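PDB 6WES: Tox3, which acts as a necrotrophic effector of a fungal wheat pathogen, probably through Snn3-dependent host recognition, and is represented here by its beta-barrel part without signal peptide and pro-domain. Local coordinates for residues I33-D38 / T109-N114; L45-S50 / F102-D107. One frame throughout, in Å; residues are numbered along the deposited sequence.

Interaction 1 of 2, residues I33-D38 / T109-N114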
ATOM      1  N   ILE A  33      -1.048  13.917   8.414  1.00 10.42           N
ATOM      2  CA  ILE A  33      -1.504  15.081   7.648  1.00 10.74           C
ATOM      3  C   ILE A  33      -1.575  16.306   8.551  1.00  9.58           C
ATOM      4  O   ILE A  33      -2.589  16.503   9.233  1.00 11.44           O
ATOM      5  CB  ILE A  33      -2.886  14.846   7.013  1.00 10.80           C
ATOM      6  CG1 ILE A  33      -2.969  13.473   6.337  1.00 12.75           C
ATOM      7  CG2 ILE A  33      -3.160  15.981   6.028  1.00 14.90           C
ATOM      8  CD1 ILE A  33      -3.765  12.506   7.122  1.00 17.20           C
ATOM      9  N   PRO A  34      -0.544  17.140   8.595  1.00 10.54           N
ATOM     10  CA  PRO A  34      -0.614  18.378   9.371  1.00 11.11           C
ATOM     11  C   PRO A  34      -1.601  19.347   8.741  1.00 10.05           C
ATOM     12  O   PRO A  34      -1.848  19.326   7.530  1.00 11.49           O
ATOM     13  CB  PRO A  34       0.808  18.951   9.261  1.00 11.70           C
ATOM     14  CG  PRO A  34       1.669  17.862   8.638  1.00 14.40           C
ATOM     15  CD  PRO A  34       0.751  16.946   7.929  1.00 12.93           C
ATOM     16  N   PHE A  35      -2.161  20.227   9.566  1.00  9.98           N
ATOM     17  CA  PHE A  35      -3.099  21.216   9.052  1.00  8.93           C
ATOM     18  C   PHE A  35      -2.797  22.529   9.759  1.00  9.97           C
ATOM     19  O   PHE A  35      -2.809  22.594  10.995  1.00 10.67           O
ATOM     20  CB  PHE A  35      -4.547  20.761   9.318  1.00 10.02           C
ATOM     21  CG  PHE A  35      -5.618  21.719   8.847  1.00 10.52           C
ATOM     22  CD1 PHE A  35      -6.242  21.547   7.637  1.00 11.37           C
ATOM     23  CD2 PHE A  35      -6.043  22.746   9.671  1.00 10.65           C
ATOM     24  CE1 PHE A  35      -7.250  22.425   7.211  1.00 11.76           C
ATOM     25  CE2 PHE A  35      -7.038  23.643   9.255  1.00 10.51           C
ATOM     26  CZ  PHE A  35      -7.646  23.470   8.031  1.00 11.26           C
ATOM     27  N   GLU A  36      -2.566  23.587   8.992  1.00  9.14           N
ATOM     28  CA  GLU A  36      -2.313  24.901   9.577  1.00  9.90           C
ATOM     29  C   GLU A  36      -3.641  25.606   9.817  1.00 10.74           C
ATOM     30  O   GLU A  36      -4.357  25.939   8.862  1.00 10.50           O
ATOM     31  CB  GLU A  36      -1.415  25.718   8.646  1.00 10.91           C
ATOM     32  CG  GLU A  36      -1.278  27.202   9.018  1.00 11.65           C
ATOM     33  CD  GLU A  36      -0.826  27.441  10.455  1.00 14.22           C
ATOM     34  OE1 GLU A  36       0.364  27.154  10.744  1.00 19.93           O
ATOM     35  OE2 GLU A  36      -1.622  27.944  11.260  1.00 15.19           O
ATOM     36  N   THR A  37      -3.963  25.861  11.094  1.00 10.22           N
ATOM     37  CA  THR A  37      -5.275  26.416  11.403  1.00 11.53           C
ATOM     38  C   THR A  37      -5.461  27.825  10.868  1.00 14.12           C
ATOM     39  O   THR A  37      -6.613  28.271  10.759  1.00 17.17           O
ATOM     40  CB  THR A  37      -5.597  26.365  12.904  1.00 12.33           C
ATOM     41  OG1 THR A  37      -4.664  27.179  13.615  1.00 14.34           O
ATOM     42  CG2 THR A  37      -5.494  24.951  13.435  1.00 13.21           C
ATOM     43  N   ASP A  38      -4.383  28.525  10.513  1.00 13.71           N
ATOM     44  CA  ASP A  38      -4.533  29.869   9.950  1.00 15.97           C
ATOM     45  C   ASP A  38      -4.850  29.864   8.453  1.00 17.68           C
ATOM     46  O   ASP A  38      -5.227  30.916   7.922  1.00 21.31           O
ATOM     47  CB  ASP A  38      -3.253  30.701  10.162  1.00 17.96           C
ATOM     48  CG  ASP A  38      -2.919  30.960  11.642  1.00 25.48           C
ATOM     49  OD1 ASP A  38      -3.805  30.863  12.521  1.00 28.02           O
ATOM     50  OD2 ASP A  38      -1.740  31.299  11.924  1.00 25.48           O
ATOM     51  N   THR A 109     -14.932  21.061   1.672  1.00 11.71           N
ATOM     52  CA  THR A 109     -16.040  21.914   2.117  1.00 12.24           C
ATOM     53  C   THR A 109     -16.211  21.924   3.628  1.00 12.82           C
ATOM     54  O   THR A 109     -16.907  22.808   4.150  1.00 15.75           O
ATOM     55  CB  THR A 109     -17.381  21.539   1.462  1.00 14.45           C
ATOM     56  OG1 THR A 109     -17.918  20.355   2.063  1.00 14.74           O
ATOM     57  CG2 THR A 109     -17.237  21.350  -0.043  1.00 17.41           C
ATOM     58  N   ARG A 110     -15.580  20.987   4.333  1.00 11.53           N
ATOM     59  CA  ARG A 110     -15.717  20.841   5.777  1.00 12.74           C
ATOM     60  C   ARG A 110     -14.382  21.026   6.482  1.00 12.34           C
ATOM     61  O   ARG A 110     -14.209  20.569   7.615  1.00 15.12           O
ATOM     62  CB  ARG A 110     -16.334  19.487   6.129  1.00 12.11           C
ATOM     63  CG  ARG A 110     -17.773  19.379   5.660  1.00 13.18           C
ATOM     64  CD  ARG A 110     -18.384  18.033   6.100  1.00 17.98           C
ATOM     65  NE  ARG A 110     -19.782  17.900   5.666  1.00 23.89           N
ATOM     66  CZ  ARG A 110     -20.832  18.411   6.301  1.00 29.91           C
ATOM     67  NH1 ARG A 110     -20.684  19.111   7.419  1.00 32.54           N
ATOM     68  NH2 ARG A 110     -22.050  18.222   5.798  1.00 33.91           N
ATOM     69  N   MET A 111     -13.442  21.714   5.846  1.00 12.78           N
ATOM     70  CA  MET A 111     -12.073  21.796   6.344  1.00 10.61           C
ATOM     71  C   MET A 111     -11.704  23.192   6.852  1.00 11.79           C
ATOM     72  O   MET A 111     -10.558  23.633   6.738  1.00 12.85           O
ATOM     73  CB  MET A 111     -11.083  21.265   5.303  1.00 10.36           C
ATOM     74  CG  MET A 111     -11.078  19.750   5.315  1.00  9.84           C
ATOM     75  SD  MET A 111      -9.987  18.960   4.124  1.00 10.04           S
ATOM     76  CE  MET A 111      -8.484  19.906   4.325  1.00 10.92           C
ATOM     77  N   HIS A 112     -12.655  23.912   7.456  1.00 11.79           N
ATOM     78  CA  HIS A 112     -12.326  25.240   7.951  1.00 12.90           C
ATOM     79  C   HIS A 112     -11.456  25.190   9.204  1.00 14.40           C
ATOM     80  O   HIS A 112     -10.667  26.118   9.435  1.00 16.86           O
ATOM     81  CB  HIS A 112     -13.608  26.051   8.152  1.00 15.74           C
ATOM     82  CG  HIS A 112     -14.291  26.382   6.860  1.00 20.16           C
ATOM     83  ND1 HIS A 112     -15.207  25.542   6.264  1.00 24.38           N
ATOM     84  CD2 HIS A 112     -14.136  27.430   6.017  1.00 23.13           C
ATOM     85  CE1 HIS A 112     -15.614  26.071   5.125  1.00 23.16           C
ATOM     86  NE2 HIS A 112     -14.979  27.217   4.952  1.00 24.13           N
ATOM     87  N   ASN A 113     -11.551  24.118   9.998  1.00 11.44           N
ATOM     88  CA  ASN A 113     -10.877  24.028  11.288  1.00 13.34           C
ATOM     89  C   ASN A 113      -9.796  22.967  11.338  1.00 13.79           C
ATOM     90  O   ASN A 113      -8.899  23.061  12.184  1.00 14.27           O
ATOM     91  CB  ASN A 113     -11.883  23.690  12.399  1.00 17.83           C
ATOM     92  CG  ASN A 113     -13.015  24.688  12.485  1.00 24.45           C
ATOM     93  OD1 ASN A 113     -12.786  25.886  12.458  1.00 24.17           O
ATOM     94  ND2 ASN A 113     -14.248  24.189  12.571  1.00 28.61           N
ATOM     95  N   ASN A 114      -9.877  21.958  10.485  1.00 10.13           N
ATOM     96  CA  ASN A 114      -8.939  20.839  10.480  1.00  9.78           C
ATOM     97  C   ASN A 114      -9.247  20.038   9.218  1.00 10.09           C
ATOM     98  O   ASN A 114     -10.146  20.389   8.440  1.00 10.00           O
ATOM     99  CB  ASN A 114      -9.115  19.985  11.744  1.00 11.27           C
ATOM    100  CG  ASN A 114      -7.893  19.150  12.082  1.00 11.48           C
ATOM    101  OD1 ASN A 114      -6.944  19.068  11.321  1.00 10.17           O
ATOM    102  ND2 ASN A 114      -7.917  18.533  13.254  1.00 12.44           N
TER
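The ring of Phe-35 meets the 109-114 loop with one face and part of its edge. Over that face sits the backbone of Asn-114: its CA stands 3.5 Å from the ring centroid and only 11° off the ring normal, a CH-pi contact centred on the ring, with Asn-114 N over the same face. Near the ring plane, the edge meets two carbonyl oxygens. Met-111 O lies 3.2 Å from Phe-35 CZ, and His-112 O is more distant; Asn-113 O approaches Phe-35 CE2 obliquely at 3.5 Å. The loop thus bends round the far end of the ring. The phenylalanine side chain starts out from strand 23-36 toward the loop, and its CG lies anti to the backbone N (chi1 179°).

Side chains add less. Met-111 is bent at chi3, which places its CE 4.0 Å from Phe-35 CE1; a flexible thioether chain suits such fitting beside an aromatic rim. The amide plane of Asn-114 is turned 55° from the ring, and OD1 comes to 3.6 Å from Phe-35 CB, while OD1 also accepts a hydrogen bond from Asn-5 ND2, a group shared with Ile-33 O. Thr-37 presents its methyl, CG2, 4.1 Å from Asn-113 O, whereas its OG1 is hydrogen-bonded to the N-terminal nitrogen of Tyr-1.

No hydrogen bond joins the two segments; what holds them is packing, chiefly of the Phe-35 ring against the loop backbone. The chemistry is consistent with a favourable match at both places: a polarised CA-H would be expected to suit the electron-rich ring face, and the slightly positive ring hydrogens the carbonyl oxygens at the edge. Phenylalanine offers both surfaces at once, and can therefore pack against a peptide chain as well as against other apolar side chains.

Interaction 2 of 2, residues L45-S50 / F102-D107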
ATOM      1  N   LEU A  45      -1.632  20.609   1.390  1.00 10.60           N
ATOM      2  CA  LEU A  45      -1.398  19.690   2.499  1.00 11.77           C
ATOM      3  C   LEU A  45      -0.161  18.866   2.209  1.00 11.80           C
ATOM      4  O   LEU A  45       0.077  18.494   1.060  1.00 13.95           O
ATOM      5  CB  LEU A  45      -2.583  18.729   2.704  1.00 11.80           C
ATOM      6  CG  LEU A  45      -3.896  19.419   3.061  1.00 13.36           C
ATOM      7  CD1 LEU A  45      -5.018  18.382   3.007  1.00 15.61           C
ATOM      8  CD2 LEU A  45      -3.794  20.025   4.452  1.00 15.26           C
ATOM      9  N   ARG A  46       0.623  18.583   3.231  1.00 11.06           N
ATOM     10  CA  ARG A  46       1.826  17.771   3.101  1.00 12.10           C
ATOM     11  C   ARG A  46       1.562  16.449   3.814  1.00 11.96           C
ATOM     12  O   ARG A  46       1.615  16.382   5.049  1.00 13.51           O
ATOM     13  CB  ARG A  46       3.015  18.513   3.698  1.00 16.77           C
ATOM     14  CG  ARG A  46       3.410  19.713   2.863  1.00 25.72           C
ATOM     15  CD  ARG A  46       4.535  20.505   3.504  1.00 33.21           C
ATOM     16  NE  ARG A  46       4.762  21.762   2.790  1.00 38.76           N
ATOM     17  CZ  ARG A  46       4.083  22.883   3.023  1.00 43.08           C
ATOM     18  NH1 ARG A  46       3.136  22.908   3.956  1.00 43.94           N
ATOM     19  NH2 ARG A  46       4.351  23.980   2.325  1.00 43.99           N
ATOM     20  N   VAL A  47       1.294  15.401   3.032  1.00 10.68           N
ATOM     21  CA  VAL A  47       0.967  14.074   3.544  1.00  9.64           C
ATOM     22  C   VAL A  47       2.243  13.244   3.620  1.00 10.90           C
ATOM     23  O   VAL A  47       3.035  13.221   2.665  1.00 14.11           O
ATOM     24  CB  VAL A  47      -0.078  13.397   2.638  1.00 10.16           C
ATOM     25  CG1 VAL A  47      -0.327  11.968   3.057  1.00 12.18           C
ATOM     26  CG2 VAL A  47      -1.394  14.187   2.645  1.00 11.29           C
ATOM     27  N   THR A  48       2.444  12.559   4.739  1.00  8.87           N
ATOM     28  CA  THR A  48       3.519  11.572   4.855  1.00  9.38           C
ATOM     29  C   THR A  48       2.887  10.199   5.030  1.00  8.13           C
ATOM     30  O   THR A  48       2.232   9.940   6.048  1.00  9.78           O
ATOM     31  CB  THR A  48       4.406  11.896   6.057  1.00 10.14           C
ATOM     32  OG1 THR A  48       5.061  13.157   5.831  1.00 12.09           O
ATOM     33  CG2 THR A  48       5.486  10.812   6.297  1.00 12.09           C
ATOM     34  N   TRP A  49       3.103   9.312   4.066  1.00  7.79           N
ATOM     35  CA  TRP A  49       2.700   7.912   4.205  1.00  7.52           C
ATOM     36  C   TRP A  49       3.833   7.144   4.872  1.00  9.04           C
ATOM     37  O   TRP A  49       5.020   7.394   4.577  1.00 10.20           O
ATOM     38  CB  TRP A  49       2.465   7.281   2.831  1.00  8.37           C
ATOM     39  CG  TRP A  49       1.337   7.864   2.013  1.00  7.69           C
ATOM     40  CD1 TRP A  49       1.436   8.816   1.047  1.00  8.27           C
ATOM     41  CD2 TRP A  49      -0.040   7.470   2.052  1.00  8.89           C
ATOM     42  NE1 TRP A  49       0.206   9.044   0.474  1.00 10.00           N
ATOM     43  CE2 TRP A  49      -0.713   8.229   1.076  1.00  9.27           C
ATOM     44  CE3 TRP A  49      -0.758   6.539   2.810  1.00  9.61           C
ATOM     45  CZ2 TRP A  49      -2.076   8.082   0.829  1.00 10.00           C
ATOM     46  CZ3 TRP A  49      -2.114   6.385   2.556  1.00  9.55           C
ATOM     47  CH2 TRP A  49      -2.754   7.161   1.580  1.00 10.78           C
ATOM     48  N   SER A  50       3.486   6.179   5.718  1.00  8.27           N
ATOM     49  CA  SER A  50       4.512   5.359   6.354  1.00  9.57           C
ATOM     50  C   SER A  50       4.024   3.927   6.524  1.00  9.17           C
ATOM     51  O   SER A  50       2.824   3.640   6.499  1.00  9.32           O
ATOM     52  CB  SER A  50       4.956   5.938   7.696  1.00 11.50           C
ATOM     53  OG  SER A  50       3.859   5.989   8.586  1.00 12.34           O
ATOM     54  N   PHE A 102      -3.311   2.769  -2.072  1.00  9.44           N
ATOM     55  CA  PHE A 102      -4.165   3.371  -1.050  1.00 10.08           C
ATOM     56  C   PHE A 102      -4.476   4.800  -1.466  1.00 11.01           C
ATOM     57  O   PHE A 102      -3.637   5.473  -2.065  1.00 10.89           O
ATOM     58  CB  PHE A 102      -3.480   3.440   0.327  1.00 10.92           C
ATOM     59  CG  PHE A 102      -3.227   2.095   0.958  1.00 10.06           C
ATOM     60  CD1 PHE A 102      -4.231   1.480   1.688  1.00  9.45           C
ATOM     61  CD2 PHE A 102      -1.991   1.453   0.821  1.00  9.70           C
ATOM     62  CE1 PHE A 102      -4.031   0.242   2.268  1.00 11.68           C
ATOM     63  CE2 PHE A 102      -1.762   0.197   1.408  1.00  9.25           C
ATOM     64  CZ  PHE A 102      -2.787  -0.395   2.132  1.00 10.85           C
ATOM     65  N   THR A 103      -5.687   5.256  -1.161  1.00 10.91           N
ATOM     66  CA  THR A 103      -6.112   6.604  -1.503  1.00 10.28           C
ATOM     67  C   THR A 103      -6.667   7.266  -0.258  1.00 10.70           C
ATOM     68  O   THR A 103      -7.449   6.658   0.475  1.00 12.81           O
ATOM     69  CB  THR A 103      -7.160   6.611  -2.616  1.00 12.41           C
ATOM     70  OG1 THR A 103      -6.573   6.070  -3.806  1.00 15.15           O
ATOM     71  CG2 THR A 103      -7.704   8.021  -2.896  1.00 14.35           C
ATOM     72  N   LEU A 104      -6.251   8.499  -0.036  1.00  9.81           N
ATOM     73  CA  LEU A 104      -6.744   9.352   1.031  1.00 11.72           C
ATOM     74  C   LEU A 104      -7.665  10.374   0.377  1.00 11.88           C
ATOM     75  O   LEU A 104      -7.225  11.117  -0.510  1.00 13.27           O
ATOM     76  CB  LEU A 104      -5.527  10.033   1.658  1.00 14.34           C
ATOM     77  CG  LEU A 104      -5.642  10.963   2.840  1.00 16.06           C
ATOM     78  CD1 LEU A 104      -6.181  10.246   4.049  1.00 16.15           C
ATOM     79  CD2 LEU A 104      -4.262  11.536   3.113  1.00 18.11           C
ATOM     80  N   GLY A 105      -8.925  10.420   0.806  1.00  9.88           N
ATOM     81  CA  GLY A 105      -9.913  11.340   0.258  1.00 10.68           C
ATOM     82  C   GLY A 105     -10.229  12.443   1.253  1.00 12.19           C
ATOM     83  O   GLY A 105     -10.363  12.181   2.450  1.00 12.11           O
ATOM     84  N   PHE A 106     -10.395  13.665   0.744  1.00 10.44           N
ATOM     85  CA  PHE A 106     -10.724  14.828   1.561  1.00 10.87           C
ATOM     86  C   PHE A 106     -12.075  15.415   1.170  1.00 12.46           C
ATOM     87  O   PHE A 106     -12.524  15.311   0.019  1.00 14.70           O
ATOM     88  CB  PHE A 106      -9.682  15.938   1.372  1.00 11.82           C
ATOM     89  CG  PHE A 106      -8.297  15.534   1.793  1.00 12.66           C
ATOM     90  CD1 PHE A 106      -7.921  15.615   3.127  1.00 13.53           C
ATOM     91  CD2 PHE A 106      -7.383  15.051   0.874  1.00 15.21           C
ATOM     92  CE1 PHE A 106      -6.674  15.229   3.542  1.00 13.64           C
ATOM     93  CE2 PHE A 106      -6.091  14.684   1.291  1.00 12.86           C
ATOM     94  CZ  PHE A 106      -5.749  14.756   2.629  1.00 15.16           C
ATOM     95  N   ASP A 107     -12.718  16.052   2.142  1.00 10.93           N
ATOM     96  CA  ASP A 107     -13.893  16.889   1.893  1.00 11.77           C
ATOM     97  C   ASP A 107     -13.524  18.313   2.302  1.00 12.31           C
ATOM     98  O   ASP A 107     -13.691  18.706   3.464  1.00 11.27           O
ATOM     99  CB  ASP A 107     -15.122  16.405   2.647  1.00 14.37           C
ATOM    100  CG  ASP A 107     -16.348  17.279   2.404  1.00 14.42           C
ATOM    101  OD1 ASP A 107     -16.241  18.341   1.756  1.00 15.00           O
ATOM    102  OD2 ASP A 107     -17.434  16.874   2.855  1.00 18.67           O
TER
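Leu-45 and Phe-106 supply the CH-pi contact between these segments. They reach toward each other tip to tip, and the leucine methyl CD1 rests over one face of the ring, 3.9 Å from its centroid and displaced toward the rim. Phe-106 CE1 is the nearest ring atom at 3.6 Å. Val-47 CG2 lies farther off, near the plane of the same ring at its edge.

The aliphatic contact is Val-47 against Leu-104, again tip to tip, with the leucine CD2 4.0 Å from the valine CG1 and 3.9 Å from CG2. Val-47 suits its site because both branches of a beta-branched residue work: they receive one leucine methyl together, while CG1 also lies above a face of Trp-49, toward its rim.

Trp-49 makes the long-reaching contacts, with the far end of its six-membered ring. It crosses Phe-102 obliquely, CZ3 lying 3.9 Å from Phe-102 CB. Leu-104 runs past it in the opposite direction, its CB 4.0 Å from Trp-49 CH2. A large indole suits the place: its CH2 end reaches almost to the opposite backbone, with Thr-103 C lying near the ring plane at its edge. The phenyl group of Phe-102 turns away instead, CG lying anti to the carbonyl carbon (chi1 -67°).

No hydrogen bond crosses between the segments. Their strand axes come no closer than 10.7 Å, with N-to-C directions 148° apart, so these are facing walls of the barrel rather than paired neighbours; every second residue points inward. Strand 45-53 is instead paired with strands 23-36 and 63-66, and strand 92-105 with 72-85 and 126-133. Phe-9 of strand 2-16 adds to the core, touching Trp-49, Phe-102 and Leu-104, and Val-29 of strand 23-36 lies against Trp-49 and Phe-102, in a fold without helices.

In the fold
The two interactions lie on the same side of the chain's centre, their own centres about 13 Å apart. Along the chain they are nested: segment 33-38, at the end of strand 23-36, and segment 45-50, on the neighbouring strand 45-53, come first, followed by 102-107 and then 109-114, so interaction 1 encloses interaction 2. Interaction 2 is part of the interior packing between facing strands, while interaction 1, farther from the centre and less buried, joins a strand end to the loop beyond strand 92-105. They touch directly: Met-111 CE lies 4.0 Å from Leu-45 CD1, and Ile-33 CG1 4.0 Å from Leu-104 CD2. The apolar core thus continues from the barrel interior to the loop packed at its end.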